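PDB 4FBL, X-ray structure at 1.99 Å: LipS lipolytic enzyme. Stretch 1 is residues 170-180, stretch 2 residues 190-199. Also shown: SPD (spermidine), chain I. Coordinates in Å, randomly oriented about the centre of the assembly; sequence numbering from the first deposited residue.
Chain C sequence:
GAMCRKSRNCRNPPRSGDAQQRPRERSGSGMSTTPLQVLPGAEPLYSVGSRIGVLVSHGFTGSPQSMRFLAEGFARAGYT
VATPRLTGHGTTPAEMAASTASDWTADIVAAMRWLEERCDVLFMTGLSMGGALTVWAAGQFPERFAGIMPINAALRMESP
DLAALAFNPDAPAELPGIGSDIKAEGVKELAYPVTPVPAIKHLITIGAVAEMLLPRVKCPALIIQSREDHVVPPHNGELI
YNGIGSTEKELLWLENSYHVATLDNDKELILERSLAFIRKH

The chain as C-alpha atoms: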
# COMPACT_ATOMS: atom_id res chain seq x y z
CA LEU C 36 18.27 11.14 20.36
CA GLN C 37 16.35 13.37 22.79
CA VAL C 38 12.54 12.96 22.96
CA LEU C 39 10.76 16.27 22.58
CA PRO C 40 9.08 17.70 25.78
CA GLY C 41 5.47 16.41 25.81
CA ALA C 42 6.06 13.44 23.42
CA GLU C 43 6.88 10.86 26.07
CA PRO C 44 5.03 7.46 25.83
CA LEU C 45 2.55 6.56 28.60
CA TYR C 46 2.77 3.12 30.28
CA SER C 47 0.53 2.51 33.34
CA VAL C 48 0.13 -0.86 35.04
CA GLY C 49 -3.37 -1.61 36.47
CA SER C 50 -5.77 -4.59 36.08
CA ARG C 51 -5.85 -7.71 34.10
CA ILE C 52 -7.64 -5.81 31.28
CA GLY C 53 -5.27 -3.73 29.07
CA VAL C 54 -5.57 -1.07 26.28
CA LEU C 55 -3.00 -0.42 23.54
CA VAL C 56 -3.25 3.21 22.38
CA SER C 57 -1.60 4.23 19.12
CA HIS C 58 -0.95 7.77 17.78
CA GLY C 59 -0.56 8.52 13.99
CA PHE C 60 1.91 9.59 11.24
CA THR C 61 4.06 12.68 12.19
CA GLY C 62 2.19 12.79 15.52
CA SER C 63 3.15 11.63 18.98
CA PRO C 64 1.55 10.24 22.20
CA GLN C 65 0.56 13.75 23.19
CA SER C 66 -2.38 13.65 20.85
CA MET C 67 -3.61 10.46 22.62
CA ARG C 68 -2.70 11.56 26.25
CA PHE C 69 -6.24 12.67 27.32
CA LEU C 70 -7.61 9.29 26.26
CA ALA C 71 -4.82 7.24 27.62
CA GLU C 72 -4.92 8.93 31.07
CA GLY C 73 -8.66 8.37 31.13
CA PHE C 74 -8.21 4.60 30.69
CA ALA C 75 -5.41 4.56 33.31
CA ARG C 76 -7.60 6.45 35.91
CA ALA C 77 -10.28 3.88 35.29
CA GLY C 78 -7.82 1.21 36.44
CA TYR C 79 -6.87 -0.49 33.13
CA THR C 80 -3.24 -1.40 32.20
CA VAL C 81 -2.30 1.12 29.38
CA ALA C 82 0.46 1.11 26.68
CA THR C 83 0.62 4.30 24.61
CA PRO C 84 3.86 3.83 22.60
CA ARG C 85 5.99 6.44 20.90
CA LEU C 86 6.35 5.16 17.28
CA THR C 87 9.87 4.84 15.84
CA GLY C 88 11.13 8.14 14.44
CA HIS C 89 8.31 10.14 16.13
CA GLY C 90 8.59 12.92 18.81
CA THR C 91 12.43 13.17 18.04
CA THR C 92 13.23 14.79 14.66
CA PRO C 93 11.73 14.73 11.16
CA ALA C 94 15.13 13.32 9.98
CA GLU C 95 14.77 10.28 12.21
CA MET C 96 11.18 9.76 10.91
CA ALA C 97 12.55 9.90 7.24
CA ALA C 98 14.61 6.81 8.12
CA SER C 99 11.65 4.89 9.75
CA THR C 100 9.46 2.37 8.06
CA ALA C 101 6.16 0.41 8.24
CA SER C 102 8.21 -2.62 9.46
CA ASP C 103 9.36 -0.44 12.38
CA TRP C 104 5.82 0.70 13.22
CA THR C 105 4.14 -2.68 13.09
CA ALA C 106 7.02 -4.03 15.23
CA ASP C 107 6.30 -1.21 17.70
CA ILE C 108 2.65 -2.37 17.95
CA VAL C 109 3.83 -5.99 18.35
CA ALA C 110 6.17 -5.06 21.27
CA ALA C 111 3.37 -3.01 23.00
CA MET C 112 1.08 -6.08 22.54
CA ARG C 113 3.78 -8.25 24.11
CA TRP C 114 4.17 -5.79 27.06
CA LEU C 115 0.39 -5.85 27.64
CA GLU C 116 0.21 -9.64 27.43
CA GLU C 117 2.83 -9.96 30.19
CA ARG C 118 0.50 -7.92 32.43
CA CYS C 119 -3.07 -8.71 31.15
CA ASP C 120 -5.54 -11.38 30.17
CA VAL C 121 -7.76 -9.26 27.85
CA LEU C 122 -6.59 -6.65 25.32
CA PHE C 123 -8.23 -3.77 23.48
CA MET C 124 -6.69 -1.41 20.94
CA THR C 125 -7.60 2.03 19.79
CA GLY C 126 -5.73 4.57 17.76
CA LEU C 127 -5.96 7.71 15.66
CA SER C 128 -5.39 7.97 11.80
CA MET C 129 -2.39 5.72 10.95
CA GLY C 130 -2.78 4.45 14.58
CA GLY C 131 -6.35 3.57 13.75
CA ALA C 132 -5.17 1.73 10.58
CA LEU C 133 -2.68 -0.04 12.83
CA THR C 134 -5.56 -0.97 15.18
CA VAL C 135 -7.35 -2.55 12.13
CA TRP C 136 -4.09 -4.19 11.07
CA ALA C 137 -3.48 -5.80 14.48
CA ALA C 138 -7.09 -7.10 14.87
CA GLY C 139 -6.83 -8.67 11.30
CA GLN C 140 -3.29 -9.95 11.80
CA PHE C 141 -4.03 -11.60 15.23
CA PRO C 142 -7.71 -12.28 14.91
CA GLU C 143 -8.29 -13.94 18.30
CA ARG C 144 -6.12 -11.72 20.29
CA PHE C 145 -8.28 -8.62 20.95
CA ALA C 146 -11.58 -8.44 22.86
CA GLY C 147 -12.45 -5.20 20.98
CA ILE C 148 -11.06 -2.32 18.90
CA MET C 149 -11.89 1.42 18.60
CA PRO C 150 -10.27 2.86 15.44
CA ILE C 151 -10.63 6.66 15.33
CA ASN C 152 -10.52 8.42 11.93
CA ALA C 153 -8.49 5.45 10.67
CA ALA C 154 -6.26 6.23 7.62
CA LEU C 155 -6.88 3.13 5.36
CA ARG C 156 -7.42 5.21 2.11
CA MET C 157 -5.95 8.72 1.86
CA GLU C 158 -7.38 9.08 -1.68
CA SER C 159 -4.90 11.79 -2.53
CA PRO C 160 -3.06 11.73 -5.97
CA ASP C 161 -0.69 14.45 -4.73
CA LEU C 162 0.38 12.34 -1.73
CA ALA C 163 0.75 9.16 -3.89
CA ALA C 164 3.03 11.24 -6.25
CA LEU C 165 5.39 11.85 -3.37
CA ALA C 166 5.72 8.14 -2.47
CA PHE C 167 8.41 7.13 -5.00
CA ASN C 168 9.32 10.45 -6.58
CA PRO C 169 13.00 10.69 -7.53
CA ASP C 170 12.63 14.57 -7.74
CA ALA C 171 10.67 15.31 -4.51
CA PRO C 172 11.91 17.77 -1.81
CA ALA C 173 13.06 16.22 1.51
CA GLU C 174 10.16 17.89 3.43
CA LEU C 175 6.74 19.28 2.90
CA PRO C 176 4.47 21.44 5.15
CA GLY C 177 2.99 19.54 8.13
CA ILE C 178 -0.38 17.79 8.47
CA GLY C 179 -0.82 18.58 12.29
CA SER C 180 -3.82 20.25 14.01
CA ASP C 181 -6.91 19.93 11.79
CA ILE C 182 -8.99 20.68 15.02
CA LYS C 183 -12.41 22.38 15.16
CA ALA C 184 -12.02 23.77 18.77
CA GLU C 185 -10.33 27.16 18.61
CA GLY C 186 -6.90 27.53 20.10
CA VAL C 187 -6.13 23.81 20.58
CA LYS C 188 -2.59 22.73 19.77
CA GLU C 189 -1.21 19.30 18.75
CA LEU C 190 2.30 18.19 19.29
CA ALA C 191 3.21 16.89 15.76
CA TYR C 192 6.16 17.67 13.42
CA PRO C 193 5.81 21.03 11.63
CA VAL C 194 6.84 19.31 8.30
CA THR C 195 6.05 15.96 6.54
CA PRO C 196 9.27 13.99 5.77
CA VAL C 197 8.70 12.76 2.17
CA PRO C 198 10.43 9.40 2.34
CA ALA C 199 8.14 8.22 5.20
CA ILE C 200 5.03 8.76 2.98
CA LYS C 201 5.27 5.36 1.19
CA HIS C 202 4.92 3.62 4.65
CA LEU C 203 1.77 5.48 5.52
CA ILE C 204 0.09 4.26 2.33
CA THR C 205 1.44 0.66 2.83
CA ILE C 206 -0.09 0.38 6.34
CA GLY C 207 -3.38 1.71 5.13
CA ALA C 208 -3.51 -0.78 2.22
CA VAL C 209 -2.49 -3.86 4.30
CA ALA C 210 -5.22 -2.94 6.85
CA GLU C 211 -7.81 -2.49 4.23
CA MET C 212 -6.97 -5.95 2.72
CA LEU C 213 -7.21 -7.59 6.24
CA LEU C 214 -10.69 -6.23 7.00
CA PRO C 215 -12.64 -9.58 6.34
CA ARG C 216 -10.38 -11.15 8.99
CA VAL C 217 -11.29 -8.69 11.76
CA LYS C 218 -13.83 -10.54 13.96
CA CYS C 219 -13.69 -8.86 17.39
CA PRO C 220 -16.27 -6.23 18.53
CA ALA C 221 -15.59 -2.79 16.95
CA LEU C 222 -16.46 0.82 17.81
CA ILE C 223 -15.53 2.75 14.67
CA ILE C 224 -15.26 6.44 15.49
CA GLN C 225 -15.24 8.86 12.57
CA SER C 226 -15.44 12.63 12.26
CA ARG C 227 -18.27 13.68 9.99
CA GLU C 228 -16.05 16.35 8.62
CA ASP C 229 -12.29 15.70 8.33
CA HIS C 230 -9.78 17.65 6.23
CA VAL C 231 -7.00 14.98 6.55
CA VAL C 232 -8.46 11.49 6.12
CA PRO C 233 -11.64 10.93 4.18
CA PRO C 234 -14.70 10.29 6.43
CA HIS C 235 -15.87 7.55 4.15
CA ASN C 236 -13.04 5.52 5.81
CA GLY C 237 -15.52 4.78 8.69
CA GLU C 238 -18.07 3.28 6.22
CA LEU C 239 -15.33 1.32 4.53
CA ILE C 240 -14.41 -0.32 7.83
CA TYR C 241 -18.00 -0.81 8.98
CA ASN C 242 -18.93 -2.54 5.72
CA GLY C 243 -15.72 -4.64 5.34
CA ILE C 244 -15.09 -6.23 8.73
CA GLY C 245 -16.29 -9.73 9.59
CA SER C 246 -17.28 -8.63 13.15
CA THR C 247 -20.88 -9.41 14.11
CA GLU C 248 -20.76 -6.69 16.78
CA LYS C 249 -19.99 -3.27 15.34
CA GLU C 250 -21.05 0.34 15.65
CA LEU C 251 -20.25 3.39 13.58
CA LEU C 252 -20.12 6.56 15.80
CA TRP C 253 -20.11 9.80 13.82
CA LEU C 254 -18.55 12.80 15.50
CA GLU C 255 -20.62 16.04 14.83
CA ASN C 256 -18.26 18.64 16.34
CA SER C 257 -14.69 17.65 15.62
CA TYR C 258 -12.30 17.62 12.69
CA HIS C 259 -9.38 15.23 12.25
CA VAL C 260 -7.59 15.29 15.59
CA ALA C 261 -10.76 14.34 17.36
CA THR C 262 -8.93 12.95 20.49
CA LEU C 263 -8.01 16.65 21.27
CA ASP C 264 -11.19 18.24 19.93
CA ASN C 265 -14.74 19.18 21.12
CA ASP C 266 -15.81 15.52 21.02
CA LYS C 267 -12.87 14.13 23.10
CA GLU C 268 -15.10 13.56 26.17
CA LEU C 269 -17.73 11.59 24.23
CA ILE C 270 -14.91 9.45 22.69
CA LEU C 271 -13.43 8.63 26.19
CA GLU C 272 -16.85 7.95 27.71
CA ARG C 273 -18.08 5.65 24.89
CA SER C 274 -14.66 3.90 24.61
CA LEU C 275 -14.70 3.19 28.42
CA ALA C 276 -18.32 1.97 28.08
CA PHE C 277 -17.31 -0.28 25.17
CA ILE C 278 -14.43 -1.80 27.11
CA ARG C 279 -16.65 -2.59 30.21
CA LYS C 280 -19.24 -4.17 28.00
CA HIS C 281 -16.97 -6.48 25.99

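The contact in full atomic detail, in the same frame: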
# COMPACT_ATOMS: atom_id res chain seq x y z
N ASP C 170 12.41 13.09 -7.79
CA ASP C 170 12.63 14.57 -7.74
C ASP C 170 11.95 15.31 -6.58
O ASP C 170 11.84 16.51 -6.63
CB ASP C 170 12.07 15.26 -9.02
CG ASP C 170 12.48 14.54 -10.31
OD1 ASP C 170 13.70 14.36 -10.50
OD2 ASP C 170 11.58 14.14 -11.12
N ALA C 171 11.42 14.62 -5.58
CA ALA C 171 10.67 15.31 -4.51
C ALA C 171 11.62 16.02 -3.55
O ALA C 171 12.74 15.59 -3.37
CB ALA C 171 9.80 14.33 -3.76
N PRO C 172 11.16 17.12 -2.93
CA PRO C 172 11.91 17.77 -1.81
C PRO C 172 12.10 16.81 -0.63
O PRO C 172 11.27 15.84 -0.50
CB PRO C 172 10.96 18.87 -1.35
CG PRO C 172 9.64 18.54 -1.88
CD PRO C 172 9.83 17.73 -3.15
N ALA C 173 13.07 17.04 0.27
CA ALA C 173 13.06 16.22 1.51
C ALA C 173 11.80 16.42 2.41
O ALA C 173 11.35 15.47 3.05
CB ALA C 173 14.32 16.38 2.31
N GLU C 174 11.24 17.62 2.48
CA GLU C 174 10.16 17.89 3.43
C GLU C 174 9.09 18.67 2.80
O GLU C 174 9.34 19.38 1.85
CB GLU C 174 10.68 18.66 4.66
CG GLU C 174 11.58 17.83 5.50
CD GLU C 174 12.33 18.63 6.57
OE1 GLU C 174 12.30 19.87 6.53
OE2 GLU C 174 12.92 18.01 7.47
N LEU C 175 7.89 18.50 3.28
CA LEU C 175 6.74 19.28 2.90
C LEU C 175 6.28 19.93 4.21
O LEU C 175 6.74 19.50 5.26
CB LEU C 175 5.63 18.32 2.43
CG LEU C 175 5.13 17.91 1.03
CD1 LEU C 175 3.60 18.33 0.82
CD2 LEU C 175 6.08 18.35 -0.10
N PRO C 176 5.44 20.99 4.14
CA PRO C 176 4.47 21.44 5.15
C PRO C 176 3.70 20.33 5.91
O PRO C 176 3.30 19.29 5.33
CB PRO C 176 3.52 22.28 4.31
CG PRO C 176 4.61 23.08 3.37
CD PRO C 176 5.86 22.16 3.33
N GLY C 177 3.49 20.59 7.21
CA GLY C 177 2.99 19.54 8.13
C GLY C 177 1.51 19.23 7.96
O GLY C 177 0.80 19.99 7.27
N ILE C 178 1.04 18.14 8.56
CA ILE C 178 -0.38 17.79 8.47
C ILE C 178 -1.14 18.13 9.81
O ILE C 178 -2.38 18.34 9.78
CB ILE C 178 -0.67 16.33 7.86
CG1 ILE C 178 0.05 15.19 8.65
CG2 ILE C 178 -0.39 16.29 6.29
CD1 ILE C 178 -0.59 13.78 8.47
N GLY C 179 -0.36 18.27 10.91
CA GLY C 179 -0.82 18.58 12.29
C GLY C 179 -1.88 19.67 12.54
O GLY C 179 -1.95 20.74 11.84
N SER C 180 -2.70 19.39 13.57
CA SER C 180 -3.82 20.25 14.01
C SER C 180 -4.91 20.65 12.96
O SER C 180 -5.07 21.82 12.65
CB SER C 180 -3.24 21.47 14.73
OG SER C 180 -2.00 21.20 15.39
N LEU C 190 0.90 18.39 19.43
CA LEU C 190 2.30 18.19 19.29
C LEU C 190 2.59 17.16 18.14
O LEU C 190 2.60 15.95 18.38
CB LEU C 190 2.86 17.69 20.63
CG LEU C 190 4.35 17.51 20.69
CD1 LEU C 190 4.99 18.80 20.21
CD2 LEU C 190 4.81 17.15 22.05
N ALA C 191 2.90 17.68 16.95
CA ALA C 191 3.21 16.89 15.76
C ALA C 191 4.34 17.62 15.03
O ALA C 191 4.56 18.78 15.26
CB ALA C 191 2.01 16.85 14.91
N TYR C 192 5.07 16.96 14.14
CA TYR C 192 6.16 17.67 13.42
C TYR C 192 5.52 18.75 12.54
O TYR C 192 4.40 18.60 12.06
CB TYR C 192 6.99 16.70 12.55
CG TYR C 192 7.82 15.69 13.29
CD1 TYR C 192 8.66 16.06 14.34
CD2 TYR C 192 7.81 14.31 12.89
CE1 TYR C 192 9.50 15.13 14.97
CE2 TYR C 192 8.60 13.37 13.56
CZ TYR C 192 9.45 13.75 14.58
OH TYR C 192 10.25 12.77 15.23
N PRO C 193 6.23 19.89 12.38
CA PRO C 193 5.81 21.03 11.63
C PRO C 193 5.94 20.82 10.07
O PRO C 193 5.39 21.63 9.26
CB PRO C 193 6.76 22.14 12.13
CG PRO C 193 8.05 21.42 12.39
CD PRO C 193 7.51 20.12 13.07
N VAL C 194 6.60 19.71 9.71
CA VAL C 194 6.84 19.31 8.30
C VAL C 194 6.50 17.78 8.15
O VAL C 194 6.57 16.98 9.15
CB VAL C 194 8.33 19.58 7.87
CG1 VAL C 194 8.69 21.08 8.01
CG2 VAL C 194 9.38 18.75 8.68
N THR C 195 6.11 17.40 6.93
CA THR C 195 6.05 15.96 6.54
C THR C 195 7.34 15.49 5.82
O THR C 195 7.70 16.04 4.76
CB THR C 195 4.93 15.82 5.60
OG1 THR C 195 3.75 16.28 6.27
CG2 THR C 195 4.79 14.34 5.14
N PRO C 196 8.08 14.54 6.42
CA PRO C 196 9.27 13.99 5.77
C PRO C 196 8.83 13.02 4.62
O PRO C 196 8.21 11.96 4.84
CB PRO C 196 9.95 13.14 6.85
CG PRO C 196 9.12 13.30 8.04
CD PRO C 196 7.81 13.86 7.71
N VAL C 197 9.11 13.47 3.41
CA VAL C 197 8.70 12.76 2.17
C VAL C 197 9.00 11.26 2.11
O VAL C 197 8.10 10.47 1.78
CB VAL C 197 9.21 13.56 0.95
CG1 VAL C 197 9.05 12.75 -0.39
CG2 VAL C 197 8.39 14.77 0.85
N PRO C 198 10.22 10.84 2.49
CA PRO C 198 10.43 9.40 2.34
C PRO C 198 9.52 8.51 3.20
O PRO C 198 9.54 7.31 2.96
CB PRO C 198 11.88 9.19 2.80
CG PRO C 198 12.52 10.54 2.53
CD PRO C 198 11.45 11.52 2.90
N ALA C 199 8.85 9.07 4.23
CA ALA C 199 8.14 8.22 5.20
C ALA C 199 6.80 8.02 4.57
O ALA C 199 6.10 7.15 4.98
CB ALA C 199 8.02 8.87 6.61
N1 SPD I . -4.97 17.38 11.33
C2 SPD I . -3.70 16.99 11.82
C3 SPD I . -3.60 15.42 11.92
C4 SPD I . -2.60 15.04 13.01
C5 SPD I . -1.18 14.88 12.47
N6 SPD I . -0.59 13.78 13.20
C7 SPD I . -1.36 13.07 14.19
C8 SPD I . -2.36 12.05 13.62
C9 SPD I . -2.55 12.04 12.09
N10 SPD I . -3.97 12.07 11.80
O HOH W 1 2.43 16.95 10.76

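Residues 174-176 and 194-196 pair as two short antiparallel strands, their N-to-C directions 147° apart, and the backbone polar groups of this ladder account for most of the bonding between the stretches. Leu-175 and Thr-195 form the hydrogen-bonded pair. Leu-175 N donates to Thr-195 O (2.9 Å, 160° at the hydrogen), and Thr-195 N returns the bond to Leu-175 O at 2.8 Å, with a more bent angle of 137°. Thr-195 O also receives a CA-H...O contact from Glu-174 CA at 3.4 Å.

One step beyond the strands, Val-197 N donates to Ala-173 O (3.0 Å, 154°), so the pattern continues past Pro-196, whose ring nitrogen has no hydrogen to give. Pro-196 O instead accepts from Ala-199 N within its own stretch, at 3.0 Å.

At the other end of the ladder, Thr-195 uses its side chain as well: in the m rotamer, its OG1 donates to Pro-176 O at 3.2 Å. Thr-195 thus bonds to stretch 1 through N, O and OG1. Beside this, Gly-177 N lies 3.0 Å from Pro-193 O. Gly-177 fits closely here; an ideal CB on it would lie 2.7 Å from Pro-193 O, a clash.

Farther along, the stretches separate and a water bridges them. Water 1 accepts from Ile-178 N at 2.9 Å and donates to Tyr-192 O, also at 2.9 Å, satisfying both groups without a direct bond. The hydroxyl of Tyr-192 is satisfied elsewhere in the structure.

Apolar contacts flank the polar ladder. Val-197, buried and in the t rotamer, directs its CA-to-CB bond toward stretch 1; its CG1 lies 3.8 Å from Ala-171 CB, and its CG2 4.4 Å from Leu-175 CD2. The side chains of Leu-175 and Thr-195 share one face of the sheet, with Leu-175 CB 4.1 Å from Thr-195 CB.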